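Local coordinates for protein porin (Rhodobacter blasticus, PDB 3PRN) that forms trimeric outer-membrane channels that let small hydrophilic solutes of up to about 0.6 kDa diffuse passively across the membrane, at residues T161-I166 against A180-A185; V189-A194 against N215-A220. The protein carries 1 engineered substitution. One frame throughout, in Å; residues are numbered along the deposited sequence.

Contact 1 (161-166 against 180-185) and contact 2 (189-194 against 215-220) lie on the same side of the 16-stranded porin barrel, their centres about 10 Å apart. Contact 1 pairs the strands of one hairpin; contact 2 joins the loop and first residues of the next strand, 193-200, to the turn that follows strand 206-214. Strands 175-183 and 193-200 are neighbours in the sheet, which couples the two: Ile193 N lies 3.0 Å from Thr182 O, a probable hydrogen bond. Farther into the loop Asn191 ND2 is hydrogen-bonded to Ala185 O at 2.8 Å, and its other amide atom, OD1, serves contact 2.

Contact 1: T161-I166 against A180-A185; sequences TEEFGI and AYTTDA
Glu163 lies across the C-terminal end of strand 175-183, and its atoms meet a different partner at each step. Glu163 CB rests 3.6 Å from Asp184 O. Standing anti to the backbone N (chi1 175°), Glu163 CG is carried over toward Thr182 and comes 3.4 Å from Thr182 CG2, where the two side chains cross obliquely. CD still touches that methyl and begins to approach Ala185. At the tip, Glu163 OE2 lies 3.4 Å from Ala185 CA and accepts hydrogen bonds from the backbone N of Gly186 and of Phe115, so two N-H groups grip this buried carboxylate oxygen and probably favour its charged form.

Beyond Glu163 the strands form a regular antiparallel pair. Phe164 and Thr183 are a hydrogen-bonded pair, with Thr183 N to Phe164 O at 2.8 Å and a weak return bond from Phe164 N. Gly165 and Thr182 follow as a non-hydrogen-bonded pair, their CA atoms only 4.1 Å apart; a CB on Gly165 would stand close to Thr182 OG1. Ile166 and Tyr181 exchange two backbone hydrogen bonds, Ile166 N to Tyr181 O being 2.8 Å. At the other end, Thr161 CG2 meets Asp184 CB at 3.5 Å, the side chains crossing at about a right angle, while Asp184 OD1 accepts from Asp190 N.

The pairing belongs to the hairpin of strands 163-171 and 175-183 in the barrel wall. Strand 142-150 flanks it beside 163-171, strand 193-200 beside 175-183. Through Phe115 N, Glu163 ties the hairpin to the long connection between strands 78-83 and 131-138, to which helix 88-91 also belongs; Phe89 of that helix touches Ala180 and Thr182.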
# COMPACT_ATOMS: atom_id res chain seq x y z
N THR A 161 10.41 29.62 3.82
CA THR A 161 10.00 30.31 2.59
C THR A 161 8.80 29.58 1.99
O THR A 161 8.94 28.41 1.67
CB THR A 161 11.16 30.23 1.57
OG1 THR A 161 12.34 30.72 2.22
CG2 THR A 161 10.86 30.97 0.29
N GLU A 162 7.70 30.24 1.82
CA GLU A 162 6.52 29.59 1.24
C GLU A 162 6.45 29.93 -0.24
O GLU A 162 6.93 30.99 -0.63
CB GLU A 162 5.24 30.07 1.95
CG GLU A 162 5.22 29.55 3.39
CD GLU A 162 5.76 30.58 4.37
OE1 GLU A 162 5.82 31.79 4.06
OE2 GLU A 162 6.16 30.19 5.49
N GLU A 163 5.86 29.05 -1.06
CA GLU A 163 5.75 29.27 -2.48
C GLU A 163 4.32 29.70 -2.81
O GLU A 163 3.35 29.06 -2.41
CB GLU A 163 6.09 27.98 -3.24
CG GLU A 163 5.87 28.11 -4.73
CD GLU A 163 5.89 26.77 -5.43
OE1 GLU A 163 4.79 26.10 -5.56
OE2 GLU A 163 7.00 26.29 -5.87
N PHE A 164 4.20 30.80 -3.53
CA PHE A 164 2.88 31.27 -3.97
C PHE A 164 2.83 31.30 -5.48
O PHE A 164 3.72 31.87 -6.14
CB PHE A 164 2.55 32.65 -3.42
CG PHE A 164 1.19 33.12 -3.93
CD1 PHE A 164 0.02 32.52 -3.45
CD2 PHE A 164 1.12 34.14 -4.89
CE1 PHE A 164 -1.23 32.93 -3.94
CE2 PHE A 164 -0.13 34.54 -5.38
CZ PHE A 164 -1.30 33.94 -4.91
N GLY A 165 1.80 30.69 -6.02
CA GLY A 165 1.68 30.58 -7.47
C GLY A 165 0.33 31.03 -7.99
O GLY A 165 -0.73 30.74 -7.39
N ILE A 166 0.35 31.55 -9.22
CA ILE A 166 -0.95 31.85 -9.86
C ILE A 166 -0.87 31.56 -11.33
O ILE A 166 0.18 31.74 -11.99
CB ILE A 166 -1.38 33.30 -9.58
CG1 ILE A 166 -2.69 33.60 -10.33
CG2 ILE A 166 -0.34 34.29 -10.02
CD1 ILE A 166 -3.41 34.75 -9.64
N ALA A 180 1.55 31.88 -16.31
CA ALA A 180 1.72 31.47 -14.92
C ALA A 180 2.87 32.27 -14.32
O ALA A 180 3.84 32.56 -15.02
CB ALA A 180 2.04 29.99 -14.85
N TYR A 181 2.80 32.48 -13.02
CA TYR A 181 3.84 33.18 -12.29
C TYR A 181 3.91 32.58 -10.88
O TYR A 181 2.83 32.41 -10.29
CB TYR A 181 3.46 34.69 -12.21
CG TYR A 181 4.50 35.48 -11.45
CD1 TYR A 181 5.70 35.80 -12.07
CD2 TYR A 181 4.30 35.90 -10.16
CE1 TYR A 181 6.69 36.54 -11.42
CE2 TYR A 181 5.26 36.67 -9.50
CZ TYR A 181 6.45 36.95 -10.12
OH TYR A 181 7.43 37.69 -9.47
N THR A 182 5.04 32.31 -10.35
CA THR A 182 5.25 31.74 -9.05
C THR A 182 6.39 32.42 -8.33
O THR A 182 7.49 32.48 -8.91
CB THR A 182 5.62 30.21 -9.18
OG1 THR A 182 4.48 29.59 -9.79
CG2 THR A 182 5.88 29.59 -7.83
N THR A 183 6.18 32.91 -7.11
CA THR A 183 7.26 33.54 -6.38
C THR A 183 7.83 32.54 -5.37
O THR A 183 7.12 31.67 -4.80
CB THR A 183 6.82 34.85 -5.69
OG1 THR A 183 5.78 34.51 -4.77
CG2 THR A 183 6.12 35.82 -6.64
N ASP A 184 9.13 32.59 -5.19
CA ASP A 184 9.89 31.75 -4.30
C ASP A 184 9.58 30.25 -4.60
O ASP A 184 9.35 29.43 -3.72
CB ASP A 184 9.62 32.01 -2.85
CG ASP A 184 10.02 33.40 -2.36
OD1 ASP A 184 10.89 34.06 -2.93
OD2 ASP A 184 9.41 33.81 -1.35
N ALA A 185 9.63 29.98 -5.89
CA ALA A 185 9.35 28.65 -6.42
C ALA A 185 10.28 27.62 -5.79
O ALA A 185 11.50 27.84 -5.71
CB ALA A 185 9.49 28.66 -7.94

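Contact 2: V189-A194 against N215-A220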
# COMPACT_ATOMS: atom_id res chain seq x y z
N VAL A 189 14.29 31.31 -1.89
CA VAL A 189 14.08 32.77 -1.90
C VAL A 189 14.54 33.37 -3.22
O VAL A 189 15.63 33.07 -3.67
CB VAL A 189 14.93 33.42 -0.76
CG1 VAL A 189 14.68 34.92 -0.71
CG2 VAL A 189 14.59 32.80 0.59
N ASP A 190 13.75 34.26 -3.77
CA ASP A 190 13.95 35.01 -4.97
C ASP A 190 13.94 34.19 -6.25
O ASP A 190 14.26 34.74 -7.32
CB ASP A 190 15.24 35.85 -4.91
CG ASP A 190 15.14 36.90 -3.80
OD1 ASP A 190 14.06 37.51 -3.58
OD2 ASP A 190 16.17 37.12 -3.12
N ASN A 191 13.54 32.91 -6.17
CA ASN A 191 13.47 32.10 -7.40
C ASN A 191 12.11 32.40 -8.02
O ASN A 191 11.16 31.64 -7.75
CB ASN A 191 13.63 30.64 -6.99
CG ASN A 191 13.63 29.70 -8.17
OD1 ASN A 191 14.07 30.06 -9.27
ND2 ASN A 191 13.11 28.47 -7.96
N ASP A 192 11.93 33.50 -8.72
CA ASP A 192 10.63 33.86 -9.25
C ASP A 192 10.55 33.44 -10.71
O ASP A 192 11.42 33.78 -11.53
CB ASP A 192 10.29 35.34 -9.05
CG ASP A 192 10.48 35.80 -7.62
OD1 ASP A 192 10.22 35.07 -6.65
OD2 ASP A 192 11.00 36.95 -7.43
N ILE A 193 9.55 32.62 -11.04
CA ILE A 193 9.53 32.05 -12.39
C ILE A 193 8.26 32.42 -13.12
O ILE A 193 7.27 32.80 -12.49
CB ILE A 193 9.74 30.51 -12.31
CG1 ILE A 193 8.59 29.83 -11.53
CG2 ILE A 193 11.11 30.25 -11.69
CD1 ILE A 193 8.76 28.30 -11.53
N ALA A 194 8.27 32.36 -14.44
CA ALA A 194 7.07 32.79 -15.16
C ALA A 194 6.99 32.04 -16.49
O ALA A 194 8.00 31.64 -17.02
CB ALA A 194 7.03 34.28 -15.45
N ASN A 215 13.11 31.34 -15.98
CA ASN A 215 13.51 30.25 -15.16
C ASN A 215 14.08 30.66 -13.83
O ASN A 215 14.68 29.86 -13.13
CB ASN A 215 14.41 29.23 -15.88
CG ASN A 215 13.64 28.50 -16.95
OD1 ASN A 215 12.58 27.88 -16.69
ND2 ASN A 215 14.13 28.43 -18.19
N GLY A 216 13.82 31.91 -13.43
CA GLY A 216 14.26 32.38 -12.11
C GLY A 216 15.74 32.22 -11.83
O GLY A 216 16.54 32.72 -12.63
N LEU A 217 16.15 31.57 -10.75
CA LEU A 217 17.56 31.45 -10.42
C LEU A 217 18.22 30.30 -11.17
O LEU A 217 19.42 30.07 -10.97
CB LEU A 217 17.78 31.31 -8.90
CG LEU A 217 17.35 32.47 -8.01
CD1 LEU A 217 17.58 32.21 -6.51
CD2 LEU A 217 18.07 33.77 -8.37
N SER A 218 17.52 29.53 -12.00
CA SER A 218 18.18 28.45 -12.70
C SER A 218 19.35 28.93 -13.57
O SER A 218 19.25 30.01 -14.19
CB SER A 218 17.13 27.79 -13.62
OG SER A 218 17.74 27.00 -14.61
N THR A 219 20.38 28.13 -13.80
CA THR A 219 21.44 28.58 -14.70
C THR A 219 21.00 28.60 -16.15
O THR A 219 21.76 29.16 -16.97
CB THR A 219 22.74 27.73 -14.66
OG1 THR A 219 22.41 26.40 -15.14
CG2 THR A 219 23.28 27.67 -13.23
N ALA A 220 19.82 28.09 -16.48
CA ALA A 220 19.43 28.06 -17.88
C ALA A 220 19.07 29.46 -18.39
O ALA A 220 19.21 29.74 -19.57
CB ALA A 220 18.20 27.11 -18.02
O HOH W 1 14.24 27.82 -11.07
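Asn191 sets its CG anti to the backbone N (chi1 -178°), and with chi2 at 31° OD1 reaches the backbone of Leu217. Leu217 N donates to Asn191 OD1 over 3.0 Å; the hydrogen bond is nearly straight, and the donor is tilted 20° from the carbonyl plane. Water 1 donates to Asn191 OD1 and to Asn215 O, 2.9 Å from each, and so bridges the two segments beside the direct bond. The other amide atom, ND2, donates to Ala185 O. An alanine in place of Asn191 would probably leave Leu217 N without its acceptor, deprive Ala185 O of a donor and let the water bridge go.

The donating backbone belongs to a type II' beta turn from Asn215 to Ser218, closed by Ser218 N to Asn215 O, in the connection between barrel strands 206-214 and 223-232. Gly216 has positive phi, which by itself favours glycine, and a CB here would run into Asn191 OD1 and Ile193 CG2. Gly216 CA instead approaches Asp192 O to 3.2 Å, and Ile193 CG2 sits 3.6 Å from Gly216 N. Leu217 lies on the surface, its CD1 3.6 Å from Val189 O and its CG 3.9 Å from Asp190 O. Past the turn, Ser218 OG accepts from Ala220 N in an ST turn and is also hydrogen-bonded to Gln111 O.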